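Local coordinates for protein Esterase/lipase (Uncultured bacterium, PDB 3K6K) that probably hydrolyses carboxylic ester bonds, as an esterase of the hormone-sensitive lipase family with an alpha/beta hydrolase fold, at residues 131-142 and 166-177. Sequence-based numbering, arbitrary orientation.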
ATOM      1  N   VAL A 131     -21.327   5.175 -14.718  1.00 17.30           N
ATOM      2  CA  VAL A 131     -21.726   4.598 -13.467  1.00 17.89           C
ATOM      3  C   VAL A 131     -22.999   3.761 -13.554  1.00 19.82           C
ATOM      4  O   VAL A 131     -23.002   2.590 -13.084  1.00 18.16           O
ATOM      5  CB  VAL A 131     -21.882   5.622 -12.389  1.00 18.68           C
ATOM      6  CG1 VAL A 131     -22.265   4.944 -11.131  1.00 18.63           C
ATOM      7  CG2 VAL A 131     -20.605   6.372 -12.192  1.00 14.19           C
ATOM      8  N   ASP A 132     -24.083   4.294 -14.158  1.00 21.05           N
ATOM      9  CA  ASP A 132     -25.334   3.507 -14.078  1.00 22.00           C
ATOM     10  C   ASP A 132     -25.197   2.202 -14.833  1.00 22.73           C
ATOM     11  O   ASP A 132     -25.748   1.184 -14.423  1.00 22.54           O
ATOM     12  CB  ASP A 132     -26.556   4.246 -14.580  1.00 23.17           C
ATOM     13  CG  ASP A 132     -26.774   5.566 -13.892  1.00 24.44           C
ATOM     14  OD1 ASP A 132     -27.268   6.456 -14.609  1.00 25.10           O
ATOM     15  OD2 ASP A 132     -26.461   5.711 -12.669  1.00 27.11           O
ATOM     16  N   ASP A 133     -24.412   2.246 -15.910  1.00 23.07           N
ATOM     17  CA  ASP A 133     -24.096   1.108 -16.722  1.00 22.93           C
ATOM     18  C   ASP A 133     -23.349   0.014 -15.895  1.00 22.49           C
ATOM     19  O   ASP A 133     -23.721  -1.217 -15.894  1.00 22.22           O
ATOM     20  CB  ASP A 133     -23.197   1.633 -17.856  1.00 24.59           C
ATOM     21  CG  ASP A 133     -23.981   2.226 -19.063  1.00 27.18           C
ATOM     22  OD1 ASP A 133     -25.241   2.296 -19.025  1.00 30.89           O
ATOM     23  OD2 ASP A 133     -23.312   2.606 -20.081  1.00 26.04           O
ATOM     24  N   CYS A 134     -22.308   0.464 -15.167  1.00 21.70           N
ATOM     25  CA  CYS A 134     -21.505  -0.434 -14.278  1.00 19.97           C
ATOM     26  C   CYS A 134     -22.387  -1.131 -13.241  1.00 20.15           C
ATOM     27  O   CYS A 134     -22.357  -2.369 -13.102  1.00 20.29           O
ATOM     28  CB  CYS A 134     -20.336   0.318 -13.631  1.00 19.02           C
ATOM     29  SG  CYS A 134     -19.049   0.812 -14.821  1.00 16.00           S
ATOM     30  N   VAL A 135     -23.238  -0.346 -12.586  1.00 20.23           N
ATOM     31  CA  VAL A 135     -24.234  -0.869 -11.614  1.00 20.74           C
ATOM     32  C   VAL A 135     -25.202  -1.820 -12.248  1.00 20.58           C
ATOM     33  O   VAL A 135     -25.486  -2.924 -11.732  1.00 22.34           O
ATOM     34  CB  VAL A 135     -25.069   0.265 -10.986  1.00 20.76           C
ATOM     35  CG1 VAL A 135     -25.956  -0.272  -9.904  1.00 19.32           C
ATOM     36  CG2 VAL A 135     -24.159   1.329 -10.441  1.00 22.24           C
ATOM     37  N   ALA A 136     -25.724  -1.420 -13.387  1.00 21.92           N
ATOM     38  CA  ALA A 136     -26.677  -2.276 -14.079  1.00 22.62           C
ATOM     39  C   ALA A 136     -26.002  -3.589 -14.407  1.00 23.10           C
ATOM     40  O   ALA A 136     -26.587  -4.642 -14.191  1.00 24.23           O
ATOM     41  CB  ALA A 136     -27.201  -1.603 -15.295  1.00 22.82           C
ATOM     42  N   ALA A 137     -24.736  -3.539 -14.851  1.00 23.43           N
ATOM     43  CA  ALA A 137     -24.027  -4.773 -15.224  1.00 22.53           C
ATOM     44  C   ALA A 137     -23.817  -5.691 -14.007  1.00 22.10           C
ATOM     45  O   ALA A 137     -24.051  -6.907 -14.058  1.00 22.35           O
ATOM     46  CB  ALA A 137     -22.701  -4.419 -15.878  1.00 22.15           C
ATOM     47  N   TYR A 138     -23.406  -5.088 -12.904  1.00 22.47           N
ATOM     48  CA  TYR A 138     -23.196  -5.800 -11.654  1.00 22.18           C
ATOM     49  C   TYR A 138     -24.475  -6.501 -11.204  1.00 22.68           C
ATOM     50  O   TYR A 138     -24.475  -7.701 -10.942  1.00 22.76           O
ATOM     51  CB  TYR A 138     -22.707  -4.824 -10.578  1.00 20.91           C
ATOM     52  CG  TYR A 138     -22.465  -5.492  -9.257  1.00 19.59           C
ATOM     53  CD1 TYR A 138     -23.050  -4.996  -8.095  1.00 18.48           C
ATOM     54  CD2 TYR A 138     -21.663  -6.625  -9.167  1.00 16.06           C
ATOM     55  CE1 TYR A 138     -22.797  -5.570  -6.883  1.00 17.96           C
ATOM     56  CE2 TYR A 138     -21.439  -7.253  -7.960  1.00 18.60           C
ATOM     57  CZ  TYR A 138     -22.012  -6.725  -6.819  1.00 18.32           C
ATOM     58  OH  TYR A 138     -21.769  -7.312  -5.616  1.00 14.12           O
ATOM     59  N   ARG A 139     -25.560  -5.747 -11.142  1.00 24.72           N
ATOM     60  CA  ARG A 139     -26.881  -6.294 -10.785  1.00 27.49           C
ATOM     61  C   ARG A 139     -27.143  -7.541 -11.641  1.00 27.76           C
ATOM     62  O   ARG A 139     -27.417  -8.652 -11.122  1.00 28.65           O
ATOM     63  CB  ARG A 139     -27.950  -5.223 -11.000  1.00 27.94           C
ATOM     64  CG  ARG A 139     -29.330  -5.478 -10.384  1.00 32.76           C
ATOM     65  CD  ARG A 139     -30.195  -4.177 -10.534  1.00 36.92           C
ATOM     66  NE  ARG A 139     -30.969  -3.861  -9.319  1.00 44.14           N
ATOM     67  CZ  ARG A 139     -30.898  -2.723  -8.597  1.00 46.86           C
ATOM     68  NH1 ARG A 139     -30.078  -1.702  -8.911  1.00 46.22           N
ATOM     69  NH2 ARG A 139     -31.684  -2.602  -7.528  1.00 47.90           N
ATOM     70  N   ALA A 140     -26.946  -7.388 -12.944  1.00 27.50           N
ATOM     71  CA  ALA A 140     -27.159  -8.493 -13.850  1.00 27.68           C
ATOM     72  C   ALA A 140     -26.191  -9.607 -13.612  1.00 28.01           C
ATOM     73  O   ALA A 140     -26.524 -10.780 -13.786  1.00 28.63           O
ATOM     74  CB  ALA A 140     -27.084  -8.012 -15.285  1.00 28.44           C
ATOM     75  N   LEU A 141     -24.973  -9.264 -13.220  1.00 27.72           N
ATOM     76  CA  LEU A 141     -23.971 -10.297 -12.991  1.00 27.00           C
ATOM     77  C   LEU A 141     -24.237 -11.091 -11.668  1.00 27.57           C
ATOM     78  O   LEU A 141     -23.915 -12.284 -11.551  1.00 26.44           O
ATOM     79  CB  LEU A 141     -22.562  -9.633 -13.086  1.00 26.25           C
ATOM     80  CG  LEU A 141     -21.234 -10.315 -12.762  1.00 24.59           C
ATOM     81  CD1 LEU A 141     -20.915 -11.550 -13.632  1.00 22.53           C
ATOM     82  CD2 LEU A 141     -20.142  -9.232 -12.886  1.00 15.49           C
ATOM     83  N   LEU A 142     -24.817 -10.416 -10.679  1.00 29.19           N
ATOM     84  CA  LEU A 142     -25.230 -11.085  -9.430  1.00 31.60           C
ATOM     85  C   LEU A 142     -26.112 -12.318  -9.698  1.00 32.89           C
ATOM     86  O   LEU A 142     -25.835 -13.406  -9.167  1.00 33.81           O
ATOM     87  CB  LEU A 142     -25.916 -10.102  -8.485  1.00 31.27           C
ATOM     88  CG  LEU A 142     -24.971  -9.144  -7.752  1.00 32.14           C
ATOM     89  CD1 LEU A 142     -25.701  -7.978  -7.141  1.00 30.50           C
ATOM     90  CD2 LEU A 142     -24.236  -9.883  -6.683  1.00 32.26           C
ATOM     91  N   SER A 166     -19.014   2.659  -8.871  1.00 18.34           N
ATOM     92  CA  SER A 166     -20.089   1.657  -9.082  1.00 18.27           C
ATOM     93  C   SER A 166     -20.535   0.876  -7.822  1.00 19.24           C
ATOM     94  O   SER A 166     -21.706   0.464  -7.720  1.00 19.27           O
ATOM     95  CB  SER A 166     -19.677   0.621 -10.139  1.00 18.41           C
ATOM     96  OG  SER A 166     -18.651  -0.269  -9.659  1.00 14.00           O
ATOM     97  N   MET A 167     -19.613   0.650  -6.879  1.00 19.16           N
ATOM     98  CA  MET A 167     -19.952  -0.143  -5.702  1.00 19.73           C
ATOM     99  C   MET A 167     -20.575   0.753  -4.631  1.00 21.28           C
ATOM    100  O   MET A 167     -21.455   0.289  -3.872  1.00 20.51           O
ATOM    101  CB  MET A 167     -18.746  -0.950  -5.164  1.00 18.73           C
ATOM    102  CG  MET A 167     -18.312  -1.994  -6.133  1.00 17.65           C
ATOM    103  SD  MET A 167     -19.657  -3.203  -6.429  1.00 21.41           S
ATOM    104  CE  MET A 167     -20.191  -2.725  -8.120  1.00 12.22           C
ATOM    105  N   LEU A 168     -20.113   2.015  -4.560  1.00 20.86           N
ATOM    106  CA  LEU A 168     -20.770   2.992  -3.730  1.00 21.97           C
ATOM    107  C   LEU A 168     -22.268   3.080  -4.082  1.00 21.83           C
ATOM    108  O   LEU A 168     -23.110   2.919  -3.213  1.00 22.56           O
ATOM    109  CB  LEU A 168     -20.057   4.351  -3.822  1.00 21.99           C
ATOM    110  CG  LEU A 168     -18.681   4.375  -3.143  1.00 23.38           C
ATOM    111  CD1 LEU A 168     -17.865   5.612  -3.460  1.00 25.11           C
ATOM    112  CD2 LEU A 168     -18.825   4.227  -1.632  1.00 24.07           C
ATOM    113  N   LYS A 169     -22.587   3.223  -5.374  1.00 22.62           N
ATOM    114  CA  LYS A 169     -23.965   3.241  -5.894  1.00 21.60           C
ATOM    115  C   LYS A 169     -24.629   1.869  -5.657  1.00 20.85           C
ATOM    116  O   LYS A 169     -25.812   1.767  -5.240  1.00 17.80           O
ATOM    117  CB  LYS A 169     -23.957   3.548  -7.396  1.00 22.07           C
ATOM    118  CG  LYS A 169     -25.043   4.511  -7.915  1.00 25.90           C
ATOM    119  CD  LYS A 169     -26.441   3.945  -7.958  1.00 32.55           C
ATOM    120  CE  LYS A 169     -27.477   5.028  -8.352  1.00 33.94           C
ATOM    121  NZ  LYS A 169     -27.355   6.118  -7.324  1.00 38.61           N
ATOM    122  N   ALA A 170     -23.880   0.809  -5.956  1.00 21.09           N
ATOM    123  CA  ALA A 170     -24.410  -0.517  -5.728  1.00 21.35           C
ATOM    124  C   ALA A 170     -24.791  -0.602  -4.230  1.00 22.38           C
ATOM    125  O   ALA A 170     -25.840  -1.138  -3.896  1.00 23.34           O
ATOM    126  CB  ALA A 170     -23.397  -1.563  -6.110  1.00 21.69           C
ATOM    127  N   LYS A 171     -23.990   0.005  -3.351  1.00 23.87           N
ATOM    128  CA  LYS A 171     -24.227  -0.043  -1.898  1.00 25.56           C
ATOM    129  C   LYS A 171     -25.457   0.793  -1.522  1.00 26.27           C
ATOM    130  O   LYS A 171     -26.327   0.254  -0.832  1.00 26.36           O
ATOM    131  CB  LYS A 171     -23.002   0.427  -1.099  1.00 25.70           C
ATOM    132  CG  LYS A 171     -22.916  -0.042   0.404  1.00 28.86           C
ATOM    133  CD  LYS A 171     -21.618   0.472   1.124  1.00 27.09           C
ATOM    134  CE  LYS A 171     -21.742   1.973   1.445  1.00 31.60           C
ATOM    135  NZ  LYS A 171     -20.454   2.820   1.431  1.00 34.21           N
ATOM    136  N   GLU A 172     -25.490   2.080  -1.946  1.00 26.48           N
ATOM    137  CA  GLU A 172     -26.673   2.960  -1.820  1.00 28.03           C
ATOM    138  C   GLU A 172     -27.918   2.177  -2.155  1.00 27.25           C
ATOM    139  O   GLU A 172     -28.830   2.128  -1.368  1.00 27.35           O
ATOM    140  CB  GLU A 172     -26.612   4.201  -2.731  1.00 27.93           C
ATOM    141  CG  GLU A 172     -26.063   5.509  -2.045  1.00 34.27           C
ATOM    142  CD  GLU A 172     -25.710   6.670  -3.048  1.00 40.62           C
ATOM    143  OE1 GLU A 172     -24.504   7.091  -3.138  1.00 41.75           O
ATOM    144  OE2 GLU A 172     -26.646   7.165  -3.753  1.00 44.54           O
ATOM    145  N   ASP A 173     -27.903   1.515  -3.304  1.00 27.41           N
ATOM    146  CA  ASP A 173     -29.058   0.798  -3.824  1.00 27.50           C
ATOM    147  C   ASP A 173     -29.381  -0.503  -3.129  1.00 27.81           C
ATOM    148  O   ASP A 173     -30.354  -1.128  -3.476  1.00 28.89           O
ATOM    149  CB  ASP A 173     -28.895   0.553  -5.331  1.00 27.44           C
ATOM    150  CG  ASP A 173     -28.910   1.853  -6.128  1.00 28.50           C
ATOM    151  OD1 ASP A 173     -29.049   2.906  -5.479  1.00 27.88           O
ATOM    152  OD2 ASP A 173     -28.810   1.835  -7.373  1.00 27.70           O
ATOM    153  N   GLY A 174     -28.577  -0.959  -2.185  1.00 27.34           N
ATOM    154  CA  GLY A 174     -28.962  -2.154  -1.459  1.00 26.86           C
ATOM    155  C   GLY A 174     -28.513  -3.459  -2.086  1.00 27.27           C
ATOM    156  O   GLY A 174     -29.050  -4.530  -1.766  1.00 27.27           O
ATOM    157  N   LEU A 175     -27.508  -3.394  -2.960  1.00 26.86           N
ATOM    158  CA  LEU A 175     -26.955  -4.597  -3.582  1.00 26.33           C
ATOM    159  C   LEU A 175     -25.845  -5.162  -2.693  1.00 25.66           C
ATOM    160  O   LEU A 175     -25.104  -4.399  -2.084  1.00 25.36           O
ATOM    161  CB  LEU A 175     -26.432  -4.242  -4.981  1.00 26.82           C
ATOM    162  CG  LEU A 175     -27.485  -4.262  -6.086  1.00 28.39           C
ATOM    163  CD1 LEU A 175     -26.898  -3.810  -7.434  1.00 29.46           C
ATOM    164  CD2 LEU A 175     -28.101  -5.695  -6.144  1.00 28.41           C
ATOM    165  N   PRO A 176     -25.713  -6.489  -2.621  1.00 24.92           N
ATOM    166  CA  PRO A 176     -24.607  -6.972  -1.784  1.00 25.08           C
ATOM    167  C   PRO A 176     -23.260  -6.501  -2.352  1.00 24.96           C
ATOM    168  O   PRO A 176     -23.238  -5.935  -3.453  1.00 25.18           O
ATOM    169  CB  PRO A 176     -24.721  -8.500  -1.849  1.00 24.76           C
ATOM    170  CG  PRO A 176     -25.610  -8.800  -3.016  1.00 25.54           C
ATOM    171  CD  PRO A 176     -26.434  -7.567  -3.313  1.00 24.76           C
ATOM    172  N   MET A 177     -22.173  -6.700  -1.593  1.00 23.73           N
ATOM    173  CA  MET A 177     -20.828  -6.323  -2.020  1.00 21.76           C
ATOM    174  C   MET A 177     -20.083  -7.559  -2.501  1.00 21.03           C
ATOM    175  O   MET A 177     -20.280  -8.634  -1.967  1.00 20.54           O
ATOM    176  CB  MET A 177     -20.050  -5.623  -0.907  1.00 21.47           C
ATOM    177  CG  MET A 177     -20.507  -4.196  -0.565  1.00 22.97           C
ATOM    178  SD  MET A 177     -20.443  -3.022  -1.943  1.00 27.36           S
ATOM    179  CE  MET A 177     -20.381  -1.493  -1.107  1.00 32.87           C
TER
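Tyr-138 reaches from helix 129-145 to Met-167 and Ala-170 of helix 158-172 and on to the loop after it; both helices pack against the central sheet of the alpha/beta hydrolase fold. Their segments cross at -63° with axes 8.9 Å apart. The nearest CA atoms are those of Val-135 and Ser-166, and Cys-134 CB meets Ser-166 CB at 3.6 Å. Ser-166 OG turns back to Leu-162 O in its own helix.

The Tyr-138 ring is sandwiched. With CG anti to the backbone N, it extends across the groove and takes a Met-aromatic contact on one face: Met-167 SD sits 4.2 Å from the ring centroid, and the CE methyl adds a CH-pi contact near the CG–CD1 rim. Leu-142 CD1 covers the opposite face, also off centre, while Ala-170 CB and Leu-175 CD1 come in obliquely near CD1. Ile-151 and Ile-153 of strand 151-156 also touch this ring.

Further van der Waals packing joins helix 129-145 to both helix 158-172 and the loop after it. Val-135 CG2 lies against Ser-166 O and Lys-169 CB, and Leu-142 meets Pro-176 tip to tip. Leu-175 follows the Schellman turn at Gly-174; its CD2 is pressed tightly to Leu-142 CD1, at 3.5 Å.

Toward the solvent side, Leu-175 CD1 lies over one face of the Arg-139 guanidinium. Arg-139 NH1 approaches Asp-173 OD2 to 4.1 Å, too far for a salt bridge, with the guanidinium and carboxylate planes 43° apart.

A single hydrogen bond joins the segments: Tyr-138 OH donates to Pro-176 O at 3.0 Å, the oxygen lying at the ring's edge and the hydroxyl 53° out of the carbonyl plane.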